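Local coordinates for protein aldolase (Escherichia coli, PDB 6VOP) that belongs to the class II aldolase and adducin N-terminal domain family and is probably an enzyme of the aldolase and epimerase type, assembled from four copies, at residues A[14-18]-A[174-178]; A[22-27]-A[182-186]. The protein carries 2 engineered substitutions. All blocks are in the same frame, centred on the assembly; numbering follows the deposited sequence.

Contact 1: residues A[14-18]-A[174-178]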
loop_
_atom_site.group_PDB
_atom_site.type_symbol
_atom_site.label_atom_id
_atom_site.label_comp_id
_atom_site.label_asym_id
_atom_site.label_seq_id
_atom_site.Cartn_x
_atom_site.Cartn_y
_atom_site.Cartn_z
ATOM N N GLU A 14 -3.396 3.305 23.511
ATOM C CA GLU A 14 -3.029 4.228 22.441
ATOM C C GLU A 14 -1.748 3.781 21.749
ATOM O O GLU A 14 -1.637 3.861 20.519
ATOM C CB GLU A 14 -2.873 5.648 22.990
ATOM C CG GLU A 14 -2.541 6.682 21.920
ATOM C CD GLU A 14 -2.049 8.000 22.493
ATOM O OE1 GLU A 14 -1.984 8.991 21.737
ATOM O OE2 GLU A 14 -1.725 8.046 23.700
ATOM N N MET A 15 -0.772 3.303 22.522
ATOM C CA MET A 15 0.459 2.792 21.929
ATOM C C MET A 15 0.188 1.545 21.099
ATOM O O MET A 15 0.672 1.430 19.968
ATOM C CB MET A 15 1.483 2.503 23.023
ATOM C CG MET A 15 2.664 1.665 22.570
ATOM S SD MET A 15 4.053 1.812 23.707
ATOM C CE MET A 15 4.502 3.522 23.432
ATOM N N THR A 16 -0.587 0.606 21.646
ATOM C CA THR A 16 -0.997 -0.568 20.883
ATOM C C THR A 16 -1.739 -0.168 19.613
ATOM O O THR A 16 -1.481 -0.717 18.535
ATOM C CB THR A 16 -1.876 -1.470 21.751
ATOM O OG1 THR A 16 -1.125 -1.925 22.883
ATOM C CG2 THR A 16 -2.366 -2.671 20.959
ATOM N N ARG A 17 -2.658 0.795 19.722
ATOM C CA ARG A 17 -3.445 1.212 18.566
ATOM C C ARG A 17 -2.565 1.870 17.509
ATOM O O ARG A 17 -2.650 1.540 16.320
ATOM C CB ARG A 17 -4.563 2.158 19.013
ATOM C CG ARG A 17 -5.577 2.507 17.933
ATOM C CD ARG A 17 -5.426 3.950 17.476
ATOM N NE ARG A 17 -5.602 4.894 18.576
ATOM C CZ ARG A 17 -5.414 6.205 18.472
ATOM N NH1 ARG A 17 -5.039 6.733 17.314
ATOM N NH2 ARG A 17 -5.597 6.989 19.526
ATOM N N ILE A 18 -1.704 2.799 17.930
ATOM C CA ILE A 18 -0.829 3.491 16.989
ATOM C C ILE A 18 0.165 2.519 16.363
ATOM O O ILE A 18 0.474 2.610 15.167
ATOM C CB ILE A 18 -0.122 4.664 17.695
ATOM C CG1 ILE A 18 -1.105 5.816 17.919
ATOM C CG2 ILE A 18 1.082 5.139 16.899
ATOM C CD1 ILE A 18 -0.450 7.087 18.401
ATOM N N LEU A 174 2.663 11.015 21.855
ATOM C CA LEU A 174 2.820 9.892 20.933
ATOM C C LEU A 174 2.138 10.174 19.603
ATOM O O LEU A 174 2.676 9.845 18.539
ATOM C CB LEU A 174 2.270 8.609 21.554
ATOM C CG LEU A 174 2.509 7.349 20.716
ATOM C CD1 LEU A 174 3.988 7.193 20.393
ATOM C CD2 LEU A 174 1.980 6.114 21.423
ATOM N N GLN A 175 0.956 10.792 19.641
ATOM C CA GLN A 175 0.281 11.164 18.403
ATOM C C GLN A 175 1.114 12.160 17.607
ATOM O O GLN A 175 1.223 12.050 16.379
ATOM C CB GLN A 175 -1.103 11.737 18.713
ATOM C CG GLN A 175 -1.997 11.905 17.493
ATOM C CD GLN A 175 -2.465 10.578 16.920
ATOM O OE1 GLN A 175 -3.178 9.818 17.578
ATOM N NE2 GLN A 175 -2.064 10.295 15.686
ATOM N N GLU A 176 1.726 13.130 18.290
ATOM C CA GLU A 176 2.543 14.119 17.596
ATOM C C GLU A 176 3.775 13.472 16.974
ATOM O O GLU A 176 4.107 13.740 15.814
ATOM C CB GLU A 176 2.950 15.237 18.554
ATOM C CG GLU A 176 3.548 16.442 17.854
ATOM C CD GLU A 176 4.250 17.383 18.811
ATOM O OE1 GLU A 176 5.497 17.459 18.766
ATOM O OE2 GLU A 176 3.549 18.044 19.607
ATOM N N ALA A 177 4.465 12.616 17.733
ATOM C CA ALA A 177 5.639 11.938 17.194
ATOM C C ALA A 177 5.269 11.001 16.051
ATOM O O ALA A 177 6.047 10.842 15.104
ATOM C CB ALA A 177 6.360 11.170 18.301
ATOM N N ALA A 178 4.092 10.375 16.119
ATOM C CA ALA A 178 3.644 9.533 15.015
ATOM C C ALA A 178 3.360 10.368 13.773
ATOM O O ALA A 178 3.788 10.022 12.666
ATOM C CB ALA A 178 2.405 8.737 15.425
HETATM O O HOH W 1 -0.971 11.353 22.493
#
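Ile18 and Leu174 meet tip to tip between two nearly parallel helices of the class II aldolase/adducin fold, 7-24 and 174-194; the axes of 14-18 and 174-178 come within 11.2 Å and cross at -19°. At that spacing it is branched and long apolar side chains that bridge the gap: Ile18 CD1 lies 3.8 Å from Leu174 CG, while Ile18 CG2 reaches the small Ala178, its CB 4.1 Å away. Leu174 has CG anti to its backbone N (chi1 -174°), which carries CD2 across to Met15, 3.7 Å from Met15 CA. Met15 crosses Leu174 at about a right angle, its thioether chain also resting on Leu35 and Leu37 of strand 33-38; Leu174 in turn covers Val97 of strand 95-99, so both helices sit on the sheet.

Toward the more exposed side the residues become polar. Gln175 bends at chi2 and brings OE1 to 3.6 Å from Arg17 NH1, a contact without a hydrogen bond, and the Gln175 side chain also packs on Cys52 of the second subunit. Glu14, extended beyond CG, is linked to the start of helix 174-194 through a water that donates to Glu14 OE1 at 2.7 Å and weakly accepts from Gln175 N at 3.5 Å.

Contact 2: residues A[22-27]-A[182-186]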
loop_
_atom_site.group_PDB
_atom_site.type_symbol
_atom_site.label_atom_id
_atom_site.label_comp_id
_atom_site.label_asym_id
_atom_site.label_seq_id
_atom_site.Cartn_x
_atom_site.Cartn_y
_atom_site.Cartn_z
ATOM N N PHE A 22 0.728 1.677 12.236
ATOM C CA PHE A 22 1.987 1.677 11.499
ATOM C C PHE A 22 2.207 0.351 10.783
ATOM O O PHE A 22 2.717 0.320 9.656
ATOM C CB PHE A 22 3.149 1.964 12.448
ATOM C CG PHE A 22 3.318 3.415 12.779
ATOM C CD1 PHE A 22 3.143 4.388 11.808
ATOM C CD2 PHE A 22 3.655 3.808 14.064
ATOM C CE1 PHE A 22 3.299 5.728 12.114
ATOM C CE2 PHE A 22 3.813 5.142 14.376
ATOM C CZ PHE A 22 3.634 6.104 13.400
ATOM N N PHE A 23 1.821 -0.755 11.418
ATOM C CA PHE A 23 2.076 -2.071 10.845
ATOM C C PHE A 23 1.171 -2.343 9.648
ATOM O O PHE A 23 1.639 -2.825 8.610
ATOM C CB PHE A 23 1.900 -3.141 11.922
ATOM C CG PHE A 23 2.158 -4.544 11.444
ATOM C CD1 PHE A 23 3.445 -5.054 11.410
ATOM C CD2 PHE A 23 1.110 -5.359 11.050
ATOM C CE1 PHE A 23 3.680 -6.347 10.978
ATOM C CE2 PHE A 23 1.342 -6.647 10.621
ATOM C CZ PHE A 23 2.626 -7.142 10.586
ATOM N N GLN A 24 -0.126 -2.034 9.771
ATOM C CA GLN A 24 -1.063 -2.339 8.691
ATOM C C GLN A 24 -0.841 -1.448 7.474
ATOM O O GLN A 24 -1.180 -1.842 6.353
ATOM C CB GLN A 24 -2.508 -2.213 9.183
ATOM C CG GLN A 24 -2.802 -2.977 10.471
ATOM C CD GLN A 24 -4.195 -2.699 11.019
ATOM O OE1 GLN A 24 -5.150 -3.417 10.717
ATOM N NE2 GLN A 24 -4.315 -1.652 11.829
ATOM N N ARG A 25 -0.274 -0.259 7.662
ATOM C CA ARG A 25 -0.081 0.685 6.571
ATOM C C ARG A 25 1.321 0.624 5.978
ATOM O O ARG A 25 1.655 1.449 5.121
ATOM C CB ARG A 25 -0.396 2.105 7.044
ATOM C CG ARG A 25 -1.849 2.309 7.448
ATOM C CD ARG A 25 -2.094 3.746 7.862
ATOM N NE ARG A 25 -1.259 4.122 8.998
ATOM C CZ ARG A 25 -0.762 5.339 9.190
ATOM N NH1 ARG A 25 -1.015 6.305 8.317
ATOM N NH2 ARG A 25 -0.014 5.589 10.255
ATOM N N GLY A 26 2.143 -0.331 6.406
ATOM C CA GLY A 26 3.434 -0.564 5.797
ATOM C C GLY A 26 4.586 0.237 6.363
ATOM O O GLY A 26 5.694 0.165 5.812
ATOM N N TYR A 27 4.370 0.999 7.437
ATOM C CA TYR A 27 5.465 1.767 8.024
ATOM C C TYR A 27 6.421 0.867 8.799
ATOM O O TYR A 27 7.633 1.101 8.805
ATOM C CB TYR A 27 4.914 2.861 8.937
ATOM C CG TYR A 27 4.237 4.006 8.220
ATOM C CD1 TYR A 27 2.867 3.991 7.986
ATOM C CD2 TYR A 27 4.962 5.111 7.792
ATOM C CE1 TYR A 27 2.242 5.040 7.337
ATOM C CE2 TYR A 27 4.344 6.166 7.143
ATOM C CZ TYR A 27 2.985 6.125 6.919
ATOM O OH TYR A 27 2.364 7.170 6.277
ATOM N N GLU A 182 5.236 10.333 10.173
ATOM C CA GLU A 182 4.518 10.113 8.925
ATOM C C GLU A 182 4.838 11.185 7.889
ATOM O O GLU A 182 4.909 10.881 6.693
ATOM C CB GLU A 182 3.015 10.042 9.195
ATOM C CG GLU A 182 2.577 8.730 9.838
ATOM C CD GLU A 182 1.079 8.656 10.069
ATOM O OE1 GLU A 182 0.658 8.571 11.243
ATOM O OE2 GLU A 182 0.323 8.680 9.075
ATOM N N GLU A 183 5.049 12.433 8.318
ATOM C CA GLU A 183 5.386 13.489 7.368
ATOM C C GLU A 183 6.843 13.419 6.926
ATOM O O GLU A 183 7.168 13.832 5.806
ATOM C CB GLU A 183 5.081 14.865 7.968
ATOM C CG GLU A 183 5.045 15.997 6.946
ATOM C CD GLU A 183 3.741 16.045 6.167
ATOM O OE1 GLU A 183 3.793 16.099 4.920
ATOM O OE2 GLU A 183 2.665 16.031 6.801
ATOM N N LEU A 184 7.731 12.907 7.780
ATOM C CA LEU A 184 9.119 12.717 7.373
ATOM C C LEU A 184 9.233 11.613 6.329
ATOM O O LEU A 184 9.859 11.798 5.279
ATOM C CB LEU A 184 9.988 12.404 8.591
ATOM C CG LEU A 184 11.401 11.899 8.294
ATOM C CD1 LEU A 184 12.204 12.948 7.542
ATOM C CD2 LEU A 184 12.104 11.499 9.579
ATOM N N GLU A 185 8.630 10.453 6.606
ATOM C CA GLU A 185 8.629 9.358 5.640
ATOM C C GLU A 185 7.948 9.772 4.343
ATOM O O GLU A 185 8.366 9.363 3.252
ATOM C CB GLU A 185 7.942 8.134 6.243
ATOM C CG GLU A 185 7.514 7.083 5.233
ATOM C CD GLU A 185 8.664 6.211 4.766
ATOM O OE1 GLU A 185 9.812 6.447 5.200
ATOM O OE2 GLU A 185 8.417 5.280 3.972
ATOM N N GLU A 186 6.898 10.588 4.441
ATOM C CA GLU A 186 6.222 11.076 3.246
ATOM C C GLU A 186 7.148 11.949 2.410
ATOM O O GLU A 186 7.154 11.861 1.177
ATOM C CB GLU A 186 4.963 11.845 3.643
ATOM C CG GLU A 186 4.261 12.546 2.500
ATOM C CD GLU A 186 3.379 11.616 1.696
ATOM O OE1 GLU A 186 2.771 12.087 0.711
ATOM O OE2 GLU A 186 3.294 10.418 2.042
HETATM O O HOH W 2 3.951 8.772 4.951
#
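Helix 7-24 ends in a Schellman motif, with Tyr27 N bonded to Phe22 O at 2.8 Å and Gly26, at positive phi (88°), as the C-prime residue, and the turn presents Arg25 and Tyr27 to helix 174-194. Glycine suits C-prime because a CB there would press on the preceding carbonyl oxygen.

Arg25 and Glu182 form a salt bridge across the gap. NH1 of Arg25 donates to Glu182 OE2 at 2.8 Å with an N-H...O angle of 165°; Arg25 NH2 makes a weak bond to Glu182 OE1, 3.2 Å long. The acceptor lies in the guanidinium plane, yet the donor comes from well above the carboxylate plane, the guanidinium and carboxylate planes being turned 72° against each other, so this is not a coplanar pairing. Two things steady the guanidinium: the Tyr27 ring, whose CE1 stands 3.5 Å above its centre, and a bond from Arg25 NE back to Ser21 O. Glu182 OE2 also accepts from Gly30 N of the second subunit, so the carboxylate joins the helix end to the subunit interface.

The aliphatic part of Glu182 is used as well. Its first torsion, which sets CG beside the backbone N, turns that methylene to the edge of the Phe22 ring, 3.8 Å from CE1 and near the ring plane, and the extended chain beyond it takes the carboxylate to Arg25. Tyr27 crosses Glu182 at about a right angle and touches Glu185 CG through CE2. The Glu185 carboxylate, meanwhile, is held by Ser104 OG and Trp103 N. Tyr27 extends its hydroxyl to a water 2.6 Å from OH, which donates to Glu182 O at 2.9 Å and weakly to Glu186 OE2.

From the N terminus, helix 7-24 supplies first 14-18 and then, at its end, 22-27; the chain next runs through all the strands of the sheet before helix 174-194 supplies 174-178 and 182-186 in the same order. Each contact thus closes a loop of about 155 residues, and the two loops cross, as expected for helices lying side by side in the same direction. The contact centres are 12 Å apart, and Ala178 CB of contact 1 packs on Phe22 CZ of contact 2, joining them. Together they tie helix 7-24, at its middle and its end, to the first part of helix 174-194, alongside the sheet between them in sequence; both also touch the second subunit.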